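Side-chain contacts in TRAP dicarboxylate transporter, DctP subunit (Anaerococcus prevoti, PDB 4N91), which binds D-glucuronate, in both its alpha and beta forms, and probably serves as the periplasmic solute-binding subunit of a TRAP transporter: residues Q41-H46 with L220-H225; S95-E100 with I108-Y113; E119-V124 with M239-V244; G152-Y157 with R175-P180. All blocks are in the same frame, centred on the assembly; numbering follows the deposited sequence.

Contact 1 (Q41-H46 with L220-H225); sequences QNHPTH and LTDNGH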
# COMPACT_ATOMS: atom_id res chain seq x y z
N GLN A 41 8.02 10.14 10.14
CA GLN A 41 9.37 9.67 10.47
C GLN A 41 9.40 8.50 11.46
O GLN A 41 10.42 7.85 11.60
CB GLN A 41 10.20 10.83 10.99
CG GLN A 41 10.54 11.82 9.91
CD GLN A 41 11.37 12.97 10.44
OE1 GLN A 41 12.53 12.80 10.79
NE2 GLN A 41 10.75 14.14 10.53
N ASN A 42 8.28 8.22 12.13
CA ASN A 42 8.20 7.09 13.05
C ASN A 42 7.73 5.80 12.38
O ASN A 42 7.78 4.73 12.97
CB ASN A 42 7.25 7.41 14.19
CG ASN A 42 7.79 8.52 15.08
OD1 ASN A 42 8.97 8.51 15.45
ND2 ASN A 42 6.95 9.47 15.40
N HIS A 43 7.24 5.92 11.15
CA HIS A 43 6.58 4.80 10.49
C HIS A 43 7.63 3.78 10.01
O HIS A 43 8.71 4.16 9.61
CB HIS A 43 5.78 5.39 9.32
CG HIS A 43 4.89 4.41 8.62
ND1 HIS A 43 5.38 3.48 7.73
CD2 HIS A 43 3.55 4.24 8.65
CE1 HIS A 43 4.38 2.77 7.25
NE2 HIS A 43 3.25 3.22 7.79
N PRO A 44 7.30 2.47 10.02
CA PRO A 44 8.19 1.42 9.48
C PRO A 44 8.85 1.73 8.15
O PRO A 44 9.99 1.36 7.90
CB PRO A 44 7.25 0.23 9.35
CG PRO A 44 6.34 0.42 10.52
CD PRO A 44 6.04 1.90 10.51
N THR A 45 8.12 2.32 7.23
CA THR A 45 8.68 2.69 5.93
C THR A 45 9.81 3.68 6.02
O THR A 45 10.81 3.55 5.32
CB THR A 45 7.53 3.19 5.03
OG1 THR A 45 6.67 2.08 4.77
CG2 THR A 45 8.06 3.77 3.72
N HIS A 46 9.69 4.69 6.89
CA HIS A 46 10.80 5.60 7.09
C HIS A 46 12.00 4.87 7.71
O HIS A 46 13.13 5.06 7.27
CB HIS A 46 10.40 6.81 7.94
CG HIS A 46 11.44 7.87 7.97
ND1 HIS A 46 11.81 8.60 6.87
CD2 HIS A 46 12.25 8.29 8.98
CE1 HIS A 46 12.78 9.43 7.19
NE2 HIS A 46 13.05 9.28 8.47
N LEU A 220 -4.95 5.14 12.20
CA LEU A 220 -5.69 5.66 13.33
C LEU A 220 -4.80 6.48 14.25
O LEU A 220 -5.24 7.44 14.86
CB LEU A 220 -6.27 4.52 14.17
CG LEU A 220 -7.30 3.62 13.47
CD1 LEU A 220 -7.64 2.41 14.33
CD2 LEU A 220 -8.54 4.43 13.15
N THR A 221 -3.55 6.05 14.37
CA THR A 221 -2.66 6.56 15.41
C THR A 221 -1.62 7.48 14.78
O THR A 221 -1.60 8.68 15.08
CB THR A 221 -2.02 5.40 16.20
OG1 THR A 221 -1.37 4.50 15.29
CG2 THR A 221 -3.09 4.65 17.00
N ASP A 222 -0.81 6.95 13.86
CA ASP A 222 0.25 7.72 13.26
C ASP A 222 -0.30 8.92 12.49
O ASP A 222 0.32 10.00 12.45
CB ASP A 222 1.08 6.81 12.34
CG ASP A 222 2.52 7.25 12.26
OD1 ASP A 222 3.09 7.65 13.31
OD2 ASP A 222 3.08 7.21 11.15
N ASN A 223 -1.47 8.75 11.86
CA ASN A 223 -2.07 9.80 11.06
C ASN A 223 -3.27 10.45 11.73
O ASN A 223 -3.89 11.34 11.17
CB ASN A 223 -2.44 9.26 9.68
CG ASN A 223 -1.29 8.51 9.05
OD1 ASN A 223 -1.17 7.29 9.20
ND2 ASN A 223 -0.37 9.25 8.44
N GLY A 224 -3.57 10.00 12.96
CA GLY A 224 -4.56 10.64 13.79
C GLY A 224 -6.02 10.38 13.44
O GLY A 224 -6.90 11.03 14.01
N HIS A 225 -6.31 9.44 12.54
CA HIS A 225 -7.70 9.27 12.14
C HIS A 225 -8.58 8.76 13.28
O HIS A 225 -9.80 8.93 13.25
CB HIS A 225 -7.83 8.33 10.96
CG HIS A 225 -7.10 8.79 9.74
ND1 HIS A 225 -7.03 8.04 8.59
CD2 HIS A 225 -6.37 9.90 9.50
CE1 HIS A 225 -6.30 8.67 7.69
NE2 HIS A 225 -5.88 9.80 8.22
O HOH W 1 4.46 9.77 14.17
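H43 and D222 meet because H43 has CG anti to the backbone N (chi1 -172°), beside its carbonyl carbon, and D222 reaches across with chi1 -150°. The imidazole of H43 thereby turns its CB and CD2 side to the carboxylate. D222 OD2 lies 3.7 Å from H43 CB and 3.9 Å from H43 CD2, at the ring's edge and near its plane, while ring and carboxylate planes stand 38° apart. This is a polar-to-carbon contact; the ring nitrogens do not take part in it. H43 ND1 is spent within its own segment, where it accepts from T45 N at 3.0 Å, close to the ring plane. H43 is thus the N-cap of helix 44-60, and this bond fixes the rotation of the ring; P44 CD lies over one face, offset toward the rim. The other carboxylate oxygen, D222 OD1, is joined to N42 through a water, which accepts from N42 ND2 at 2.8 Å and donates to D222 OD1 at 2.7 Å. OD2 has its own partner, the hydroxyl of S40, just before Q41. The two segments come from opposite sides of the ligand cleft of a solute-binding protein of the periplasmic type, with the side chain of H43 about 5 Å from the bound glucuronate. Between the segments themselves the link rests on the water and the OD2-carbon contact. Such a water bridge is probably easier to break and re-form than a direct bond, consistent with two sides of a cleft that meet over a bound ligand.

Contact 2 (S95-E100 with I108-Y113); sequences SNAILE and IFNLPY
N110 offers both ends of its amide to the turn of 95-100. Its OD1 accepts from N96 ND2 at 2.9 Å, a nearly straight bond (173°) in the amide plane of N96 but arriving from above the plane of the N110 carbonyl. Its ND2 donates twice: to the backbone N96 O at 3.2 Å, in the N110 amide plane, and to E100 OE1 at 2.8 Å, which it meets from above the carboxylate plane. Three bonds thus fix the rotation of this amide. N96 ND2 has a second acceptor in W106 O, whereas N96 OD1, beside the edge of the F109 ring at 3.7 Å from F109 CD2, is buried with no polar partner. The carboxylate of E100 is well supplied: OE1 also takes the hydroxyl of T181 and OE2 bonds S179 OG. S95 caps the short helix 96-99, its OG accepting from A97 N at 3.2 Å; the same OG bonds Q177 NE2, and S95 belongs to the glucuronate pocket. N96 reaches over because its CG is anti to the backbone N (chi1 -165°). All five touching residues are buried, so the loop 108-113 is tied to the helical turn by amide and carboxylate bonds in place of a hydrocarbon interface. With one amide N-H and two hydroxyls gathered at its oxygens, E100 probably stays ionised although buried.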
# COMPACT_ATOMS: atom_id res chain seq x y z
N SER A 95 1.46 3.07 -3.00
CA SER A 95 0.56 1.95 -2.80
C SER A 95 0.23 1.31 -4.13
O SER A 95 0.04 1.99 -5.14
CB SER A 95 -0.73 2.40 -2.12
OG SER A 95 -1.63 1.32 -1.97
N ASN A 96 0.16 -0.01 -4.13
CA ASN A 96 -0.24 -0.74 -5.33
C ASN A 96 -1.59 -0.21 -5.85
O ASN A 96 -1.87 -0.27 -7.06
CB ASN A 96 -0.36 -2.21 -4.99
CG ASN A 96 -0.41 -3.08 -6.20
OD1 ASN A 96 0.62 -3.43 -6.76
ND2 ASN A 96 -1.61 -3.44 -6.62
N ALA A 97 -2.42 0.28 -4.94
CA ALA A 97 -3.75 0.77 -5.30
C ALA A 97 -3.68 1.78 -6.45
O ALA A 97 -4.54 1.80 -7.32
CB ALA A 97 -4.44 1.39 -4.09
N ILE A 98 -2.70 2.68 -6.42
CA ILE A 98 -2.64 3.73 -7.43
C ILE A 98 -1.85 3.35 -8.67
O ILE A 98 -2.00 3.96 -9.71
CB ILE A 98 -2.15 5.09 -6.88
CG1 ILE A 98 -0.67 5.03 -6.53
CG2 ILE A 98 -3.03 5.57 -5.66
CD1 ILE A 98 -0.05 6.39 -6.30
N LEU A 99 -1.04 2.30 -8.59
CA LEU A 99 -0.21 1.93 -9.72
C LEU A 99 -1.03 1.33 -10.85
O LEU A 99 -0.61 1.37 -12.00
CB LEU A 99 0.89 0.98 -9.30
CG LEU A 99 1.91 1.63 -8.34
CD1 LEU A 99 2.95 0.60 -7.95
CD2 LEU A 99 2.58 2.85 -8.95
N GLU A 100 -2.21 0.82 -10.54
CA GLU A 100 -3.09 0.28 -11.58
C GLU A 100 -3.52 1.31 -12.62
O GLU A 100 -3.94 0.94 -13.69
CB GLU A 100 -4.33 -0.38 -10.96
CG GLU A 100 -5.25 0.58 -10.25
CD GLU A 100 -6.49 -0.10 -9.64
OE1 GLU A 100 -6.50 -1.34 -9.46
OE2 GLU A 100 -7.44 0.65 -9.34
N ILE A 108 -3.88 -6.79 -10.12
CA ILE A 108 -3.93 -8.11 -9.49
C ILE A 108 -3.92 -8.03 -7.95
O ILE A 108 -4.73 -8.70 -7.28
CB ILE A 108 -2.79 -9.04 -10.02
CG1 ILE A 108 -2.89 -10.44 -9.40
CG2 ILE A 108 -1.40 -8.47 -9.77
CD1 ILE A 108 -4.09 -11.19 -9.78
N PHE A 109 -3.03 -7.23 -7.39
CA PHE A 109 -2.91 -7.17 -5.92
C PHE A 109 -3.93 -6.22 -5.27
O PHE A 109 -3.93 -6.07 -4.05
CB PHE A 109 -1.51 -6.78 -5.48
CG PHE A 109 -0.43 -7.66 -6.03
CD1 PHE A 109 -0.51 -9.04 -5.95
CD2 PHE A 109 0.69 -7.10 -6.63
CE1 PHE A 109 0.50 -9.82 -6.46
CE2 PHE A 109 1.69 -7.90 -7.15
CZ PHE A 109 1.58 -9.25 -7.07
N ASN A 110 -4.78 -5.59 -6.06
CA ASN A 110 -5.86 -4.75 -5.54
C ASN A 110 -7.20 -5.48 -5.42
O ASN A 110 -8.18 -4.91 -4.95
CB ASN A 110 -6.04 -3.51 -6.41
CG ASN A 110 -4.82 -2.62 -6.37
OD1 ASN A 110 -4.10 -2.61 -5.38
ND2 ASN A 110 -4.56 -1.91 -7.47
N LEU A 111 -7.23 -6.75 -5.81
CA LEU A 111 -8.47 -7.52 -5.72
C LEU A 111 -8.86 -7.75 -4.26
O LEU A 111 -8.03 -8.13 -3.46
CB LEU A 111 -8.30 -8.88 -6.41
CG LEU A 111 -8.07 -8.83 -7.93
CD1 LEU A 111 -7.81 -10.23 -8.49
CD2 LEU A 111 -9.26 -8.18 -8.60
N PRO A 112 -10.13 -7.52 -3.92
CA PRO A 112 -10.59 -7.80 -2.56
C PRO A 112 -10.62 -9.29 -2.25
O PRO A 112 -10.91 -10.12 -3.14
CB PRO A 112 -12.02 -7.25 -2.55
CG PRO A 112 -12.14 -6.42 -3.78
CD PRO A 112 -11.19 -6.97 -4.77
N TYR A 113 -10.31 -9.61 -1.00
CA TYR A 113 -10.37 -10.97 -0.49
C TYR A 113 -9.61 -11.92 -1.39
O TYR A 113 -10.07 -13.01 -1.72
CB TYR A 113 -11.82 -11.38 -0.31
CG TYR A 113 -12.50 -10.51 0.71
CD1 TYR A 113 -12.15 -10.59 2.05
CD2 TYR A 113 -13.46 -9.58 0.34
CE1 TYR A 113 -12.75 -9.78 2.99
CE2 TYR A 113 -14.06 -8.78 1.27
CZ TYR A 113 -13.70 -8.87 2.59
OH TYR A 113 -14.29 -8.04 3.53

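Contact 3 (E119-V124 with M239-V244); sequences EAYHHV and MVPDIV. With BDP (beta-D-glucopyranuronic acid), chain C.
Y121 of helix 118-125 presents one ring face to selenomethionine M239, a Met-aromatic contact in a periplasmic-type solute-binding fold, where the helix packs against the stretch leading into strand 242-247. Beyond that stretch D242 turns toward the sugar, D242 OD1 lying 2.7 Å from O3 of beta-D-glucuronate, so P241 joins the tyrosine's packing to a pocket residue. With CG anti to the backbone N (chi1 171°), the side chain of Y121 extends away from the helix toward 239-241. At its root, Y121 CB lies 3.9 Å from M239 SE. In the ring, Y121 CD2 meets the terminal methyl, with M239 CE 3.6 Å away. M239 CB sits over the ring centre, 3.9 Å from the centroid of the Y121 ring and 10° off the normal, a CH-pi contact; the selenium itself is oblique, 43° off. M239 bends at chi3, bringing CE back to the CD2 side. On the far side of the ring's rim, CE1 approaches P241 CD and M239 O. F115 meets the ring from outside the two segments. At the tip, Y121 OH abuts the proline, 3.1 Å from P241 CA; P241 N, close by, has no hydrogen to give. The hydroxyl instead finds water, Y121 OH to water 2.7 Å, and that water makes a weak bond to V240 O at 2.9 Å.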
# COMPACT_ATOMS: atom_id res chain seq x y z
N GLU A 119 0.28 -15.00 5.70
CA GLU A 119 1.39 -15.83 5.25
C GLU A 119 1.30 -16.07 3.74
O GLU A 119 2.32 -16.03 3.05
CB GLU A 119 1.43 -17.18 5.99
CG GLU A 119 1.29 -17.07 7.49
CD GLU A 119 -0.17 -17.10 7.92
OE1 GLU A 119 -0.83 -18.16 7.72
OE2 GLU A 119 -0.67 -16.08 8.43
N ALA A 120 0.10 -16.35 3.23
CA ALA A 120 -0.06 -16.52 1.78
C ALA A 120 0.40 -15.26 1.05
O ALA A 120 1.18 -15.32 0.10
CB ALA A 120 -1.51 -16.84 1.43
N TYR A 121 -0.06 -14.12 1.54
CA TYR A 121 0.28 -12.82 1.00
C TYR A 121 1.80 -12.59 0.95
O TYR A 121 2.35 -12.23 -0.08
CB TYR A 121 -0.43 -11.78 1.88
CG TYR A 121 -0.05 -10.34 1.65
CD1 TYR A 121 0.08 -9.82 0.37
CD2 TYR A 121 0.11 -9.48 2.72
CE1 TYR A 121 0.40 -8.48 0.17
CE2 TYR A 121 0.42 -8.13 2.55
CZ TYR A 121 0.57 -7.64 1.27
OH TYR A 121 0.88 -6.32 1.08
N HIS A 122 2.48 -12.79 2.07
CA HIS A 122 3.91 -12.53 2.13
C HIS A 122 4.67 -13.44 1.18
O HIS A 122 5.64 -13.02 0.53
CB HIS A 122 4.43 -12.72 3.54
CG HIS A 122 3.85 -11.75 4.52
ND1 HIS A 122 4.03 -11.87 5.88
CD2 HIS A 122 3.10 -10.64 4.33
CE1 HIS A 122 3.40 -10.88 6.49
NE2 HIS A 122 2.83 -10.12 5.57
N HIS A 123 4.24 -14.69 1.09
CA HIS A 123 4.93 -15.63 0.21
C HIS A 123 4.73 -15.27 -1.25
O HIS A 123 5.64 -15.41 -2.05
CB HIS A 123 4.48 -17.06 0.48
CG HIS A 123 5.17 -17.68 1.65
ND1 HIS A 123 4.67 -17.61 2.94
CD2 HIS A 123 6.34 -18.34 1.74
CE1 HIS A 123 5.50 -18.23 3.76
NE2 HIS A 123 6.52 -18.68 3.06
N VAL A 124 3.53 -14.80 -1.58
CA VAL A 124 3.26 -14.30 -2.92
C VAL A 124 4.18 -13.14 -3.29
O VAL A 124 4.79 -13.16 -4.35
CB VAL A 124 1.76 -13.91 -3.11
CG1 VAL A 124 1.56 -13.07 -4.36
CG2 VAL A 124 0.91 -15.18 -3.18
N MSE A 239 -5.43 -6.70 1.17
CA MSE A 239 -4.06 -6.63 1.64
C MSE A 239 -3.27 -6.03 0.50
O MSE A 239 -2.93 -6.72 -0.47
CB MSE A 239 -3.50 -8.00 2.04
CG MSE A 239 -4.35 -8.66 3.06
SE MSE A 239 -3.55 -10.33 3.64
CE MSE A 239 -2.52 -9.61 5.17
N VAL A 240 -3.00 -4.73 0.61
CA VAL A 240 -2.49 -3.98 -0.54
C VAL A 240 -1.03 -3.64 -0.29
O VAL A 240 -0.70 -2.88 0.62
CB VAL A 240 -3.28 -2.67 -0.79
CG1 VAL A 240 -2.75 -1.96 -2.03
CG2 VAL A 240 -4.78 -2.96 -0.93
N PRO A 241 -0.13 -4.22 -1.09
CA PRO A 241 1.27 -3.91 -0.80
C PRO A 241 1.63 -2.49 -1.15
O PRO A 241 1.09 -1.93 -2.11
CB PRO A 241 2.04 -4.89 -1.71
CG PRO A 241 1.09 -5.17 -2.86
CD PRO A 241 -0.29 -5.13 -2.24
N ASP A 242 2.53 -1.90 -0.38
CA ASP A 242 3.24 -0.71 -0.81
C ASP A 242 4.39 -1.16 -1.70
O ASP A 242 5.05 -2.19 -1.44
CB ASP A 242 3.75 0.09 0.39
CG ASP A 242 2.66 0.85 1.11
OD1 ASP A 242 1.64 1.24 0.48
OD2 ASP A 242 2.85 1.12 2.32
N ILE A 243 4.62 -0.42 -2.77
CA ILE A 243 5.64 -0.78 -3.75
C ILE A 243 6.72 0.28 -3.78
O ILE A 243 6.42 1.48 -3.84
CB ILE A 243 5.04 -0.90 -5.16
CG1 ILE A 243 3.82 -1.83 -5.15
CG2 ILE A 243 6.10 -1.38 -6.16
CD1 ILE A 243 4.11 -3.29 -4.81
N VAL A 244 7.98 -0.14 -3.72
CA VAL A 244 9.09 0.78 -3.91
C VAL A 244 9.40 0.81 -5.39
O VAL A 244 9.71 -0.23 -5.98
CB VAL A 244 10.32 0.31 -3.13
CG1 VAL A 244 11.43 1.32 -3.23
CG2 VAL A 244 9.93 0.05 -1.66
C1 BDP C . -1.29 3.20 3.75
C2 BDP C . -0.28 2.89 2.74
C3 BDP C . 0.10 4.14 1.99
C4 BDP C . -1.04 4.72 1.35
C5 BDP C . -2.10 4.97 2.35
C6 BDP C . -3.41 5.46 1.70
O2 BDP C . 0.91 2.61 3.58
O3 BDP C . 1.14 3.83 1.01
O4 BDP C . -0.77 5.83 0.65
O5 BDP C . -2.43 3.74 3.08
O6A BDP C . -3.31 6.48 0.98
O1 BDP C . -1.80 1.93 4.22
O6B BDP C . -4.50 4.97 2.09
O HOH W 2 -0.22 -4.62 2.86

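Contact 4 (G152-Y157 with R175-P180); sequences GSRSFY and RVQQSP. With BDP (beta-D-glucopyranuronic acid), chain C.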
# COMPACT_ATOMS: atom_id res chain seq x y z
N GLY A 152 -0.10 -4.25 5.99
CA GLY A 152 -1.17 -4.95 6.69
C GLY A 152 -2.40 -5.15 5.84
O GLY A 152 -2.30 -5.31 4.62
N SER A 153 -3.58 -5.16 6.47
CA SER A 153 -4.84 -5.29 5.76
C SER A 153 -5.67 -4.03 5.96
O SER A 153 -5.49 -3.31 6.94
CB SER A 153 -5.63 -6.51 6.24
OG SER A 153 -6.05 -6.34 7.58
N ARG A 154 -6.56 -3.76 5.01
CA ARG A 154 -7.40 -2.58 5.05
C ARG A 154 -8.81 -2.95 5.48
O ARG A 154 -9.41 -3.89 4.97
CB ARG A 154 -7.43 -1.90 3.68
CG ARG A 154 -6.04 -1.48 3.24
CD ARG A 154 -6.01 -0.86 1.91
NE ARG A 154 -6.60 0.48 1.84
CZ ARG A 154 -5.92 1.61 1.92
NH1 ARG A 154 -4.60 1.60 2.15
NH2 ARG A 154 -6.55 2.77 1.78
N SER A 155 -9.32 -2.20 6.45
CA SER A 155 -10.66 -2.37 6.98
C SER A 155 -11.32 -1.01 7.14
O SER A 155 -10.63 -0.01 7.32
CB SER A 155 -10.58 -3.00 8.36
OG SER A 155 -10.22 -4.37 8.28
N PHE A 156 -12.66 -1.00 7.21
CA PHE A 156 -13.43 0.24 7.35
C PHE A 156 -13.36 0.83 8.75
O PHE A 156 -13.45 0.12 9.76
CB PHE A 156 -14.89 -0.01 6.96
CG PHE A 156 -15.06 -0.29 5.50
CD1 PHE A 156 -14.82 0.69 4.57
CD2 PHE A 156 -15.43 -1.55 5.04
CE1 PHE A 156 -14.93 0.43 3.21
CE2 PHE A 156 -15.55 -1.81 3.71
CZ PHE A 156 -15.29 -0.83 2.79
N TYR A 157 -13.27 2.15 8.81
CA TYR A 157 -13.49 2.86 10.07
C TYR A 157 -14.34 4.09 9.79
O TYR A 157 -14.26 4.71 8.74
CB TYR A 157 -12.18 3.23 10.78
CG TYR A 157 -11.10 3.91 9.95
CD1 TYR A 157 -10.17 3.15 9.25
CD2 TYR A 157 -10.99 5.29 9.89
CE1 TYR A 157 -9.15 3.76 8.53
CE2 TYR A 157 -10.00 5.91 9.16
CZ TYR A 157 -9.07 5.13 8.49
OH TYR A 157 -8.05 5.72 7.77
N ARG A 175 -13.66 7.56 2.12
CA ARG A 175 -12.44 7.88 1.37
C ARG A 175 -11.76 6.59 0.92
O ARG A 175 -11.69 5.60 1.68
CB ARG A 175 -11.47 8.71 2.21
CG ARG A 175 -10.18 9.05 1.49
CD ARG A 175 -9.06 8.03 1.73
NE ARG A 175 -7.86 8.33 0.98
CZ ARG A 175 -6.73 7.63 1.10
NH1 ARG A 175 -6.69 6.61 1.94
NH2 ARG A 175 -5.67 7.97 0.38
N VAL A 176 -11.28 6.62 -0.32
CA VAL A 176 -10.42 5.58 -0.85
C VAL A 176 -9.22 6.26 -1.53
O VAL A 176 -9.18 7.47 -1.66
CB VAL A 176 -11.14 4.67 -1.84
CG1 VAL A 176 -12.27 3.93 -1.12
CG2 VAL A 176 -11.69 5.48 -3.00
N GLN A 177 -8.23 5.45 -1.90
CA GLN A 177 -7.13 5.95 -2.69
C GLN A 177 -7.59 6.21 -4.12
O GLN A 177 -8.72 5.86 -4.48
CB GLN A 177 -6.00 4.95 -2.67
CG GLN A 177 -5.48 4.67 -1.26
CD GLN A 177 -4.25 3.78 -1.29
OE1 GLN A 177 -3.14 4.24 -1.55
NE2 GLN A 177 -4.45 2.52 -1.04
N GLN A 178 -6.74 6.86 -4.91
CA GLN A 178 -7.06 7.14 -6.30
C GLN A 178 -6.90 5.86 -7.13
O GLN A 178 -5.89 5.65 -7.82
CB GLN A 178 -6.21 8.28 -6.87
CG GLN A 178 -6.77 8.83 -8.18
CD GLN A 178 -5.92 9.92 -8.81
OE1 GLN A 178 -5.31 9.72 -9.85
NE2 GLN A 178 -5.89 11.08 -8.19
N SER A 179 -7.93 5.03 -7.05
CA SER A 179 -7.91 3.67 -7.53
C SER A 179 -9.28 3.28 -8.07
O SER A 179 -10.24 3.15 -7.31
CB SER A 179 -7.59 2.76 -6.34
OG SER A 179 -7.82 1.40 -6.65
N PRO A 180 -9.39 3.10 -9.39
CA PRO A 180 -10.70 2.68 -9.93
C PRO A 180 -11.22 1.37 -9.33
O PRO A 180 -12.43 1.22 -9.16
CB PRO A 180 -10.47 2.58 -11.43
CG PRO A 180 -9.27 3.49 -11.69
CD PRO A 180 -8.42 3.41 -10.45
C1 BDP C . -1.29 3.20 3.75
C2 BDP C . -0.28 2.89 2.74
C3 BDP C . 0.10 4.14 1.99
C4 BDP C . -1.04 4.72 1.35
C5 BDP C . -2.10 4.97 2.35
C6 BDP C . -3.41 5.46 1.70
O2 BDP C . 0.91 2.61 3.58
O3 BDP C . 1.14 3.83 1.01
O4 BDP C . -0.77 5.83 0.65
O5 BDP C . -2.43 3.74 3.08
O6A BDP C . -3.31 6.48 0.98
O1 BDP C . -1.80 1.93 4.22
O6B BDP C . -4.50 4.97 2.09
O HOH W 3 -7.28 5.85 5.07
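R154 carries Q177 NE2 over one face of its guanidinium, 3.1 Å above the plane and offset toward the rim, the amide and guanidinium planes only 20° apart. At the R154 edge lie R175 NH1 and the sugar's O5 and O6B. R175 has the backbone N of Q177 over one face and the glucuronate carboxylate at its edge. The two arginines thus hold one carboxylate between them. R175 binds it in bidentate fashion, NH1 to O6B at 2.7 Å and NH2 to O6A at 2.9 Å, both nearly straight. R154 NH2 donates to O6B at 3.0 Å and R154 NH1 to the ring oxygen O5 at 3.2 Å, with a further weak bond from NH1 to O6B. The two guanidinium groups can approach, R154 NH2 to R175 NH1 at 3.8 Å, because both donate to O6B, a shared anion. The chain of R154 bends at chi3 (71°) to turn its end toward the sugar, while E214 forms a salt bridge to R154 NE, which helps to hold the group in place. Q177 NE2 and R154 NH1, close as they are, are two donors and do not bond. The pair of arginines holds the sugar's acid group, consistent with the arginine-carboxylate pairing known in TRAP solute-binding proteins. In the fold, R154 comes from strand 154-158, which lies between strands 212-215 and 231-238, and R175 lies near the end of strand 173-176; S179 is the N-cap of helix 180-188.

Contacts 2, 3 and 4 are buried, while contact 1 is partly open, with N42 exposed, and its one polar link between segments is a water. Contacts 3 and 4 both touch the glucuronate and meet through V240 against R154, but contact 4 is ionic where contact 3 is aromatic and apolar. Contact 2 is made of neutral amides and a carboxylate, and it touches both neighbours: N96 N probably bonds P241 O of contact 3, and E100 reaches the start of helix 180-188 in contact 4. Contact 1 touches contact 4 through H225 and Y157. Contacts 1 and 3 alternate along the chain, whereas contact 4 is nested inside both.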